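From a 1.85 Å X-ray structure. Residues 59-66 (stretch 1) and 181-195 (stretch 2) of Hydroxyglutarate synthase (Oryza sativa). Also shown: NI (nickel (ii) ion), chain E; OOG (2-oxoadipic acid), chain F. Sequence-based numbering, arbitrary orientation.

Stretch 1 59-66: HFAFRTFG
Stretch 2 181-195: EYAAWTLVNGYALNH

Stretch 1 is already in a strand at His59, and His59 to Phe65 are all extended, near phi -90 to -160° and psi 120 to 165°; Gly66 departs at -79/68. Stretch 2 opens as a helix, 181-189, crossing the strand almost at right angles (98°) with the axes 8.2 Å apart at closest approach. Gly190 leaves the helix at phi/psi 62/-138, a positive phi that suits glycine, within a type II' turn from Asn189 to Ala192. The chain then returns beside the strand, placing Asn194 CA 5.2 Å from Phe62 CA. Ala61 N donates to His195 O (3.1 Å) and Asn194 N to Ala61 O (2.9 Å). Together the stretches bury 947 Å².

Arg63 is the largest bump. Its chain (m, t, t) lies in a slot walled by Tyr182, Trp185 and Asn194: Arg63 CD sits 4.0 Å from the centroid of the Tyr182 ring, and Arg63 CZ lies 4.7 Å from that of the five-membered ring of Trp185, a cation-pi contact. The guanidinium also meets 2-oxoadipic acid, Arg63 NE donating to OOG O1 (2.8 Å) and Arg63 NH2 to OOG O2 (2.6 Å). Tyr182 (t) extends far enough for its OH to accept from Thr64 N (3.1 Å).

Farther along stretch 1, Phe65 (m) lays its ring against the helix; Thr186 CG2 sits over its face, 3.9 Å from the centroid, while Thr186 OG1 turns back to Tyr182 O (3.0 Å). Ala183 suits its place by being small: its CB is 4.1 Å from Phe65 CE1. Leu193 (t, p) sets CD2 over a face of the Phe60 ring and CD1 over a face of the Phe62 ring, 4.2 Å from its centroid; Leu193 CD1 also touches Phe60 CB (3.5 Å).

His59 and His195, both p, converge on nickel through His59 NE2 (2.1 Å) and His195 NE2 (2.2 Å). Water 1 accepts from Arg63 N (2.8 Å) and lies 2.9 Å from Gly190 O and 2.6 Å from Ala192 O.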

# COMPACT_ATOMS: atom_id res chain seq x y z
N HIS A 59 6.70 1.30 1.91
CA HIS A 59 6.09 0.59 0.79
C HIS A 59 4.87 1.33 0.27
O HIS A 59 4.30 2.21 0.92
CB HIS A 59 5.72 -0.85 1.19
CG HIS A 59 4.69 -0.95 2.28
ND1 HIS A 59 5.02 -0.91 3.61
CD2 HIS A 59 3.34 -1.16 2.23
CE1 HIS A 59 3.93 -1.06 4.35
NE2 HIS A 59 2.90 -1.22 3.54
N PHE A 60 4.50 0.99 -0.97
CA PHE A 60 3.27 1.35 -1.65
C PHE A 60 2.41 0.10 -1.68
O PHE A 60 2.95 -1.00 -1.79
CB PHE A 60 3.53 1.78 -3.09
CG PHE A 60 4.00 3.19 -3.27
CD1 PHE A 60 4.39 3.98 -2.19
CD2 PHE A 60 4.04 3.74 -4.55
CE1 PHE A 60 4.80 5.26 -2.37
CE2 PHE A 60 4.43 5.05 -4.74
CZ PHE A 60 4.83 5.81 -3.63
N ALA A 61 1.07 0.24 -1.63
CA ALA A 61 0.19 -0.92 -1.71
C ALA A 61 -0.93 -0.67 -2.73
O ALA A 61 -1.35 0.47 -2.93
CB ALA A 61 -0.40 -1.27 -0.34
N PHE A 62 -1.33 -1.72 -3.43
CA PHE A 62 -2.35 -1.67 -4.49
C PHE A 62 -3.29 -2.86 -4.32
O PHE A 62 -2.89 -3.91 -3.81
CB PHE A 62 -1.74 -1.71 -5.92
CG PHE A 62 -0.76 -0.60 -6.20
CD1 PHE A 62 0.59 -0.75 -5.88
CD2 PHE A 62 -1.17 0.57 -6.78
CE1 PHE A 62 1.47 0.27 -6.15
CE2 PHE A 62 -0.30 1.61 -7.06
CZ PHE A 62 1.03 1.44 -6.75
N ARG A 63 -4.54 -2.68 -4.79
CA ARG A 63 -5.57 -3.71 -4.75
C ARG A 63 -6.09 -4.01 -6.15
O ARG A 63 -6.18 -3.11 -7.00
CB ARG A 63 -6.73 -3.27 -3.86
CG ARG A 63 -6.34 -3.03 -2.41
CD ARG A 63 -7.55 -2.77 -1.55
NE ARG A 63 -7.17 -2.58 -0.15
CZ ARG A 63 -8.02 -2.20 0.79
NH1 ARG A 63 -9.30 -1.98 0.47
NH2 ARG A 63 -7.61 -2.03 2.03
N THR A 64 -6.45 -5.27 -6.38
CA THR A 64 -6.84 -5.66 -7.73
C THR A 64 -7.88 -6.78 -7.71
O THR A 64 -8.08 -7.45 -6.69
CB THR A 64 -5.64 -6.12 -8.56
OG1 THR A 64 -5.22 -7.42 -8.08
CG2 THR A 64 -4.45 -5.16 -8.48
N PHE A 65 -8.53 -6.98 -8.85
CA PHE A 65 -9.43 -8.12 -9.04
C PHE A 65 -8.68 -9.28 -9.67
O PHE A 65 -8.18 -9.17 -10.80
CB PHE A 65 -10.60 -7.73 -9.94
CG PHE A 65 -11.60 -6.81 -9.30
CD1 PHE A 65 -12.32 -7.20 -8.19
CD2 PHE A 65 -11.87 -5.57 -9.86
CE1 PHE A 65 -13.28 -6.36 -7.63
CE2 PHE A 65 -12.82 -4.71 -9.31
CZ PHE A 65 -13.52 -5.10 -8.19
N GLY A 66 -8.61 -10.40 -8.95
CA GLY A 66 -7.94 -11.59 -9.44
C GLY A 66 -8.74 -12.42 -10.43
O GLY A 66 -9.17 -13.55 -10.14
N GLU A 181 -15.96 -6.04 1.24
CA GLU A 181 -15.60 -4.62 1.26
C GLU A 181 -14.39 -4.33 0.39
O GLU A 181 -14.26 -3.24 -0.17
CB GLU A 181 -15.35 -4.18 2.69
CG GLU A 181 -16.64 -4.35 3.54
CD GLU A 181 -16.63 -3.51 4.80
OE1 GLU A 181 -16.76 -2.28 4.65
OE2 GLU A 181 -16.48 -4.06 5.91
N TYR A 182 -13.47 -5.29 0.31
CA TYR A 182 -12.35 -5.16 -0.60
C TYR A 182 -12.83 -5.00 -2.03
O TYR A 182 -12.36 -4.14 -2.77
CB TYR A 182 -11.45 -6.38 -0.44
CG TYR A 182 -10.18 -6.38 -1.27
CD1 TYR A 182 -10.22 -6.58 -2.64
CD2 TYR A 182 -8.93 -6.22 -0.67
CE1 TYR A 182 -9.09 -6.59 -3.41
CE2 TYR A 182 -7.77 -6.24 -1.43
CZ TYR A 182 -7.87 -6.45 -2.80
OH TYR A 182 -6.75 -6.49 -3.58
N ALA A 183 -13.77 -5.86 -2.45
CA ALA A 183 -14.28 -5.76 -3.82
C ALA A 183 -14.90 -4.40 -4.08
O ALA A 183 -14.73 -3.82 -5.15
CB ALA A 183 -15.32 -6.85 -4.11
N ALA A 184 -15.68 -3.89 -3.11
CA ALA A 184 -16.32 -2.59 -3.26
C ALA A 184 -15.28 -1.46 -3.36
O ALA A 184 -15.44 -0.54 -4.18
CB ALA A 184 -17.27 -2.36 -2.08
N TRP A 185 -14.25 -1.51 -2.52
CA TRP A 185 -13.15 -0.54 -2.61
C TRP A 185 -12.57 -0.52 -4.03
O TRP A 185 -12.39 0.54 -4.63
CB TRP A 185 -12.04 -0.86 -1.58
CG TRP A 185 -11.06 0.27 -1.50
CD1 TRP A 185 -11.09 1.31 -0.63
CD2 TRP A 185 -9.91 0.49 -2.34
NE1 TRP A 185 -10.08 2.18 -0.89
CE2 TRP A 185 -9.32 1.69 -1.91
CE3 TRP A 185 -9.32 -0.21 -3.38
CZ2 TRP A 185 -8.19 2.22 -2.51
CZ3 TRP A 185 -8.18 0.31 -3.97
CH2 TRP A 185 -7.65 1.53 -3.55
N THR A 186 -12.25 -1.70 -4.56
CA THR A 186 -11.57 -1.77 -5.85
C THR A 186 -12.48 -1.35 -6.99
O THR A 186 -12.01 -0.74 -7.95
CB THR A 186 -11.03 -3.19 -6.03
OG1 THR A 186 -10.28 -3.53 -4.88
CG2 THR A 186 -10.10 -3.33 -7.20
N LEU A 187 -13.79 -1.61 -6.88
CA LEU A 187 -14.70 -1.19 -7.94
C LEU A 187 -14.63 0.31 -8.16
O LEU A 187 -14.65 0.78 -9.30
CB LEU A 187 -16.14 -1.62 -7.60
CG LEU A 187 -17.15 -1.34 -8.70
CD1 LEU A 187 -16.86 -2.22 -9.90
CD2 LEU A 187 -18.60 -1.57 -8.20
N VAL A 188 -14.55 1.09 -7.08
CA VAL A 188 -14.59 2.53 -7.21
C VAL A 188 -13.20 3.19 -7.18
O VAL A 188 -13.10 4.38 -7.52
CB VAL A 188 -15.50 3.17 -6.13
CG1 VAL A 188 -16.95 2.74 -6.36
CG2 VAL A 188 -15.06 2.79 -4.74
N ASN A 189 -12.15 2.46 -6.83
CA ASN A 189 -10.80 3.04 -6.80
C ASN A 189 -9.84 2.41 -7.81
O ASN A 189 -8.84 3.05 -8.16
CB ASN A 189 -10.17 2.91 -5.39
CG ASN A 189 -10.83 3.82 -4.35
OD1 ASN A 189 -10.58 5.02 -4.29
ND2 ASN A 189 -11.71 3.25 -3.54
N GLY A 190 -10.08 1.18 -8.24
CA GLY A 190 -9.23 0.60 -9.26
C GLY A 190 -7.78 0.49 -8.79
O GLY A 190 -7.50 0.12 -7.65
N TYR A 191 -6.88 0.82 -9.69
CA TYR A 191 -5.45 0.71 -9.48
C TYR A 191 -4.84 1.92 -8.75
O TYR A 191 -3.60 2.08 -8.76
CB TYR A 191 -4.79 0.53 -10.84
CG TYR A 191 -5.11 -0.76 -11.54
CD1 TYR A 191 -4.59 -1.96 -11.09
CD2 TYR A 191 -5.90 -0.76 -12.69
CE1 TYR A 191 -4.85 -3.13 -11.74
CE2 TYR A 191 -6.16 -1.92 -13.35
CZ TYR A 191 -5.61 -3.11 -12.88
OH TYR A 191 -5.86 -4.28 -13.54
N ALA A 192 -5.66 2.76 -8.13
CA ALA A 192 -5.16 3.88 -7.36
C ALA A 192 -4.33 3.37 -6.19
O ALA A 192 -4.61 2.33 -5.60
CB ALA A 192 -6.29 4.75 -6.81
N LEU A 193 -3.28 4.11 -5.87
CA LEU A 193 -2.47 3.77 -4.71
C LEU A 193 -3.37 3.67 -3.48
O LEU A 193 -4.09 4.63 -3.15
CB LEU A 193 -1.41 4.84 -4.53
CG LEU A 193 -0.47 4.65 -3.38
CD1 LEU A 193 0.47 3.45 -3.57
CD2 LEU A 193 0.31 5.95 -3.28
N ASN A 194 -3.34 2.51 -2.82
CA ASN A 194 -4.21 2.29 -1.66
C ASN A 194 -3.63 2.90 -0.39
O ASN A 194 -4.37 3.40 0.47
CB ASN A 194 -4.44 0.79 -1.50
CG ASN A 194 -5.11 0.45 -0.20
OD1 ASN A 194 -4.46 0.14 0.78
ND2 ASN A 194 -6.44 0.52 -0.18
N HIS A 195 -2.30 2.87 -0.26
CA HIS A 195 -1.64 3.69 0.74
C HIS A 195 -0.15 3.75 0.46
O HIS A 195 0.43 2.91 -0.25
CB HIS A 195 -1.91 3.19 2.16
CG HIS A 195 -1.32 1.85 2.48
ND1 HIS A 195 -1.98 0.66 2.23
CD2 HIS A 195 -0.15 1.50 3.07
CE1 HIS A 195 -1.24 -0.35 2.64
NE2 HIS A 195 -0.11 0.13 3.13
NI NI E . 0.93 -1.44 4.19
C2 OOG F . -2.84 -3.69 2.02
C3 OOG F . -2.83 -4.01 3.51
C4 OOG F . -1.59 -4.83 3.88
C6 OOG F . 0.68 -4.23 5.10
O4 OOG F . 0.78 -5.39 5.59
O3 OOG F . 1.44 -3.33 5.50
C5 OOG F . -0.35 -3.94 4.02
C1 OOG F . -4.17 -3.07 1.56
O1 OOG F . -4.46 -3.06 0.42
O2 OOG F . -5.06 -2.51 2.48
O5 OOG F . -0.19 -3.02 3.30
O HOH W 1 -5.09 -0.24 -6.03